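Local coordinates for protein exocyst complex component EXO70 (Saccharomyces cerevisiae, PDB 2B1E) that helps tether secretory vesicles to sites of exocytosis as a subunit of the exocyst complex and takes part in assembling that complex, at residues A[493-505]-A[549-562]. Residues are numbered along the deposited sequence; the frame is centred on the assembly and turned at random.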
# COMPACT_ATOMS: atom_id res chain seq x y z
N PHE A 493 34.37 -42.53 22.85
CA PHE A 493 34.48 -41.39 21.96
C PHE A 493 34.37 -41.86 20.51
O PHE A 493 33.65 -41.28 19.71
CB PHE A 493 35.81 -40.66 22.15
CG PHE A 493 36.04 -39.57 21.14
CD1 PHE A 493 35.35 -38.36 21.22
CD2 PHE A 493 36.89 -39.78 20.05
CE1 PHE A 493 35.51 -37.38 20.24
CE2 PHE A 493 37.05 -38.82 19.07
CZ PHE A 493 36.36 -37.62 19.16
N ASN A 494 35.11 -42.92 20.17
CA ASN A 494 35.08 -43.45 18.80
C ASN A 494 33.65 -43.77 18.35
O ASN A 494 33.27 -43.46 17.22
CB ASN A 494 35.94 -44.71 18.68
CG ASN A 494 37.41 -44.43 18.88
OD1 ASN A 494 37.89 -43.32 18.62
ND2 ASN A 494 38.15 -45.44 19.33
N GLU A 495 32.87 -44.38 19.23
CA GLU A 495 31.49 -44.73 18.89
C GLU A 495 30.64 -43.47 18.69
O GLU A 495 29.82 -43.41 17.78
CB GLU A 495 30.87 -45.61 19.97
CG GLU A 495 31.39 -47.04 20.00
CD GLU A 495 30.86 -47.85 21.18
OE1 GLU A 495 29.62 -47.94 21.34
OE2 GLU A 495 31.69 -48.41 21.94
N GLY A 496 30.85 -42.47 19.53
CA GLY A 496 30.10 -41.24 19.41
C GLY A 496 30.50 -40.48 18.17
O GLY A 496 29.65 -39.93 17.46
N PHE A 497 31.81 -40.43 17.91
CA PHE A 497 32.37 -39.74 16.74
C PHE A 497 31.85 -40.38 15.44
O PHE A 497 31.31 -39.69 14.57
CB PHE A 497 33.90 -39.85 16.76
CG PHE A 497 34.57 -39.23 15.56
CD1 PHE A 497 34.63 -37.84 15.41
CD2 PHE A 497 35.12 -40.03 14.56
CE1 PHE A 497 35.21 -37.26 14.28
CE2 PHE A 497 35.71 -39.46 13.42
CZ PHE A 497 35.75 -38.07 13.28
N GLU A 498 32.05 -41.68 15.32
CA GLU A 498 31.62 -42.43 14.14
C GLU A 498 30.12 -42.34 13.90
O GLU A 498 29.67 -42.23 12.75
CB GLU A 498 32.07 -43.89 14.27
CG GLU A 498 33.54 -44.10 13.90
CD GLU A 498 34.17 -45.26 14.63
OE1 GLU A 498 33.44 -46.17 15.06
OE2 GLU A 498 35.42 -45.27 14.77
N ASP A 499 29.33 -42.38 14.97
CA ASP A 499 27.88 -42.28 14.83
C ASP A 499 27.51 -40.91 14.26
O ASP A 499 26.64 -40.81 13.39
CB ASP A 499 27.21 -42.47 16.19
CG ASP A 499 25.70 -42.59 16.09
OD1 ASP A 499 24.99 -41.60 16.35
OD2 ASP A 499 25.22 -43.69 15.74
N LEU A 500 28.18 -39.86 14.74
CA LEU A 500 27.91 -38.51 14.27
C LEU A 500 28.42 -38.31 12.85
O LEU A 500 27.76 -37.66 12.04
CB LEU A 500 28.56 -37.46 15.20
CG LEU A 500 27.64 -36.55 16.01
CD1 LEU A 500 28.47 -35.62 16.90
CD2 LEU A 500 26.76 -35.72 15.07
N VAL A 501 29.58 -38.86 12.53
CA VAL A 501 30.11 -38.72 11.18
C VAL A 501 29.11 -39.33 10.18
O VAL A 501 28.77 -38.71 9.18
CB VAL A 501 31.49 -39.43 11.04
CG1 VAL A 501 31.95 -39.45 9.57
CG2 VAL A 501 32.53 -38.69 11.88
N SER A 502 28.61 -40.52 10.50
CA SER A 502 27.64 -41.23 9.66
C SER A 502 26.38 -40.41 9.38
O SER A 502 25.94 -40.25 8.23
CB SER A 502 27.26 -42.55 10.34
OG SER A 502 26.34 -43.29 9.55
N LYS A 503 25.79 -39.90 10.45
CA LYS A 503 24.58 -39.11 10.33
C LYS A 503 24.79 -37.80 9.60
O LYS A 503 23.95 -37.38 8.80
CB LYS A 503 24.02 -38.86 11.73
CG LYS A 503 23.59 -40.15 12.40
CD LYS A 503 23.08 -39.93 13.82
CE LYS A 503 22.38 -41.19 14.31
NZ LYS A 503 21.85 -41.01 15.68
N THR A 504 25.92 -37.16 9.86
CA THR A 504 26.21 -35.89 9.21
C THR A 504 26.25 -36.03 7.69
O THR A 504 25.95 -35.08 6.96
CB THR A 504 27.53 -35.30 9.72
OG1 THR A 504 27.48 -35.22 11.14
CG2 THR A 504 27.75 -33.91 9.16
N LYS A 505 26.60 -37.22 7.21
CA LYS A 505 26.66 -37.48 5.77
C LYS A 505 25.29 -37.43 5.12
O LYS A 505 25.17 -37.20 3.91
CB LYS A 505 27.31 -38.84 5.50
CG LYS A 505 28.81 -38.86 5.73
CD LYS A 505 29.39 -40.25 5.49
CE LYS A 505 30.86 -40.32 5.87
NZ LYS A 505 31.37 -41.72 5.69
N LYS A 549 42.32 -46.06 18.19
CA LYS A 549 41.94 -46.10 16.78
C LYS A 549 42.42 -44.93 15.92
O LYS A 549 42.95 -45.14 14.83
CB LYS A 549 40.42 -46.25 16.66
CG LYS A 549 39.92 -46.54 15.24
CD LYS A 549 38.44 -46.92 15.24
CE LYS A 549 37.95 -47.25 13.84
NZ LYS A 549 36.53 -47.71 13.84
N TYR A 550 42.25 -43.70 16.41
CA TYR A 550 42.63 -42.52 15.64
C TYR A 550 43.70 -41.62 16.24
O TYR A 550 43.65 -41.28 17.42
CB TYR A 550 41.41 -41.62 15.39
CG TYR A 550 40.21 -42.28 14.76
CD1 TYR A 550 40.16 -42.50 13.38
CD2 TYR A 550 39.10 -42.63 15.53
CE1 TYR A 550 39.02 -43.06 12.79
CE2 TYR A 550 37.97 -43.18 14.95
CZ TYR A 550 37.93 -43.39 13.58
OH TYR A 550 36.79 -43.91 13.01
N THR A 551 44.66 -41.23 15.41
CA THR A 551 45.66 -40.26 15.85
C THR A 551 44.94 -38.96 15.48
O THR A 551 43.97 -38.99 14.71
CB THR A 551 46.98 -40.35 15.03
OG1 THR A 551 46.70 -40.14 13.64
CG2 THR A 551 47.64 -41.70 15.23
N PRO A 552 45.36 -37.82 16.05
CA PRO A 552 44.64 -36.60 15.67
C PRO A 552 44.64 -36.38 14.16
O PRO A 552 43.64 -35.96 13.58
CB PRO A 552 45.39 -35.52 16.43
CG PRO A 552 45.77 -36.25 17.73
CD PRO A 552 46.26 -37.58 17.19
N ASP A 553 45.77 -36.67 13.52
CA ASP A 553 45.87 -36.49 12.07
C ASP A 553 44.88 -37.38 11.34
O ASP A 553 44.34 -37.00 10.30
CB ASP A 553 47.29 -36.77 11.57
CG ASP A 553 48.25 -35.64 11.89
OD1 ASP A 553 47.77 -34.55 12.26
OD2 ASP A 553 49.49 -35.84 11.75
N GLU A 554 44.64 -38.58 11.86
CA GLU A 554 43.70 -39.48 11.22
C GLU A 554 42.29 -38.94 11.41
O GLU A 554 41.47 -38.95 10.48
CB GLU A 554 43.83 -40.89 11.81
CG GLU A 554 45.02 -41.64 11.26
CD GLU A 554 45.39 -42.89 12.04
OE1 GLU A 554 46.22 -43.67 11.54
OE2 GLU A 554 44.87 -43.09 13.17
N LEU A 555 42.01 -38.44 12.61
CA LEU A 555 40.71 -37.89 12.90
C LEU A 555 40.49 -36.69 12.00
O LEU A 555 39.41 -36.50 11.44
CB LEU A 555 40.63 -37.45 14.36
CG LEU A 555 39.19 -37.35 14.88
CD1 LEU A 555 38.59 -38.76 14.91
CD2 LEU A 555 39.17 -36.74 16.27
N THR A 556 41.52 -35.86 11.85
CA THR A 556 41.45 -34.68 11.00
C THR A 556 41.03 -35.06 9.58
O THR A 556 40.19 -34.41 8.98
CB THR A 556 42.82 -33.94 10.93
OG1 THR A 556 43.13 -33.38 12.21
CG2 THR A 556 42.76 -32.81 9.92
N THR A 557 41.63 -36.12 9.04
CA THR A 557 41.32 -36.56 7.68
C THR A 557 39.85 -36.92 7.52
O THR A 557 39.22 -36.56 6.53
CB THR A 557 42.22 -37.75 7.28
OG1 THR A 557 43.59 -37.36 7.41
CG2 THR A 557 41.96 -38.18 5.84
N VAL A 558 39.31 -37.64 8.50
CA VAL A 558 37.91 -38.03 8.46
C VAL A 558 37.04 -36.79 8.40
O VAL A 558 36.16 -36.66 7.55
CB VAL A 558 37.52 -38.84 9.71
CG1 VAL A 558 36.02 -39.06 9.74
CG2 VAL A 558 38.25 -40.16 9.70
N LEU A 559 37.28 -35.86 9.32
CA LEU A 559 36.51 -34.63 9.35
C LEU A 559 36.63 -33.81 8.08
O LEU A 559 35.63 -33.27 7.61
CB LEU A 559 36.91 -33.77 10.55
CG LEU A 559 36.39 -34.23 11.91
CD1 LEU A 559 36.76 -33.18 12.95
CD2 LEU A 559 34.87 -34.42 11.85
N ASN A 560 37.83 -33.69 7.53
CA ASN A 560 38.01 -32.91 6.31
C ASN A 560 37.20 -33.51 5.17
O ASN A 560 36.62 -32.79 4.36
CB ASN A 560 39.49 -32.84 5.90
CG ASN A 560 40.30 -31.88 6.76
OD1 ASN A 560 39.86 -30.77 7.07
ND2 ASN A 560 41.51 -32.30 7.12
N GLN A 561 37.16 -34.84 5.09
CA GLN A 561 36.41 -35.50 4.03
C GLN A 561 34.92 -35.32 4.24
O GLN A 561 34.16 -35.20 3.29
CB GLN A 561 36.75 -36.99 3.98
CG GLN A 561 38.13 -37.30 3.41
CD GLN A 561 38.45 -38.78 3.41
OE1 GLN A 561 38.67 -39.38 4.47
NE2 GLN A 561 38.45 -39.40 2.23
N LEU A 562 34.51 -35.30 5.50
CA LEU A 562 33.11 -35.12 5.84
C LEU A 562 32.61 -33.73 5.48
O LEU A 562 31.52 -33.58 4.93
CB LEU A 562 32.90 -35.36 7.33
CG LEU A 562 31.54 -34.94 7.89
CD1 LEU A 562 30.44 -35.79 7.25
CD2 LEU A 562 31.54 -35.09 9.40
O HOH W 1 40.60 -42.83 18.63
O HOH W 2 40.52 -46.84 20.17
O HOH W 3 34.44 -48.23 16.56
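With CG of Phe497 anti to the backbone N (chi1 177°) and CG of Leu555 likewise, the two side chains pass in opposite directions, and Leu555 CD1 settles over one face of the Phe497 ring, a CH-pi contact 3.5 Å from the Phe497 centroid. Val501 CG2 of the ring's own helix covers the opposite face. Leu559 CD2 meets the ring at its edge, 3.8 Å from Phe497 CE1, and Val558 CG1 approaches CZ and CE2 of Phe497 obliquely. The phenyl edge also points at the face of the Tyr550 ring in a T-shaped pair, planes 68° apart, while Leu555 CD2 touches the edge of the Phe493 ring. Beside this apolar patch, Glu498 OE2 is gripped twice: Tyr550 OH donates to it at 2.6 Å on the anti side, and Lys549 NZ, at the end of an extended chain, forms a salt bridge at 2.8 Å from above the carboxylate plane. A glutamine in place of Glu498 would probably leave the Lys549 ammonium without its counter-charge and weaken the hold on the tyrosine hydroxyl. Asn494 OD1 lies in plane at the Tyr550 ring edge, 3.4 Å from Tyr550 CD2, and a water joins it to Tyr550 N. At the other end, Leu562 CD1 packs against Thr504 CG2 and the Lys505 chain. Thr551 and Glu554 form a capping box at the N-terminus of helix 552-563. The axes of segments 493-504 and 552-562 run nearly parallel, 18° apart and 10.9 Å at closest approach, in the all-helical C-terminal region of EXO70. Helix 512-537 lies between the two in sequence and backs Leu555 through Tyr530, whereas helix 440-473 packs on Phe493 and Leu500, and helix 410-429 also reaches Leu500.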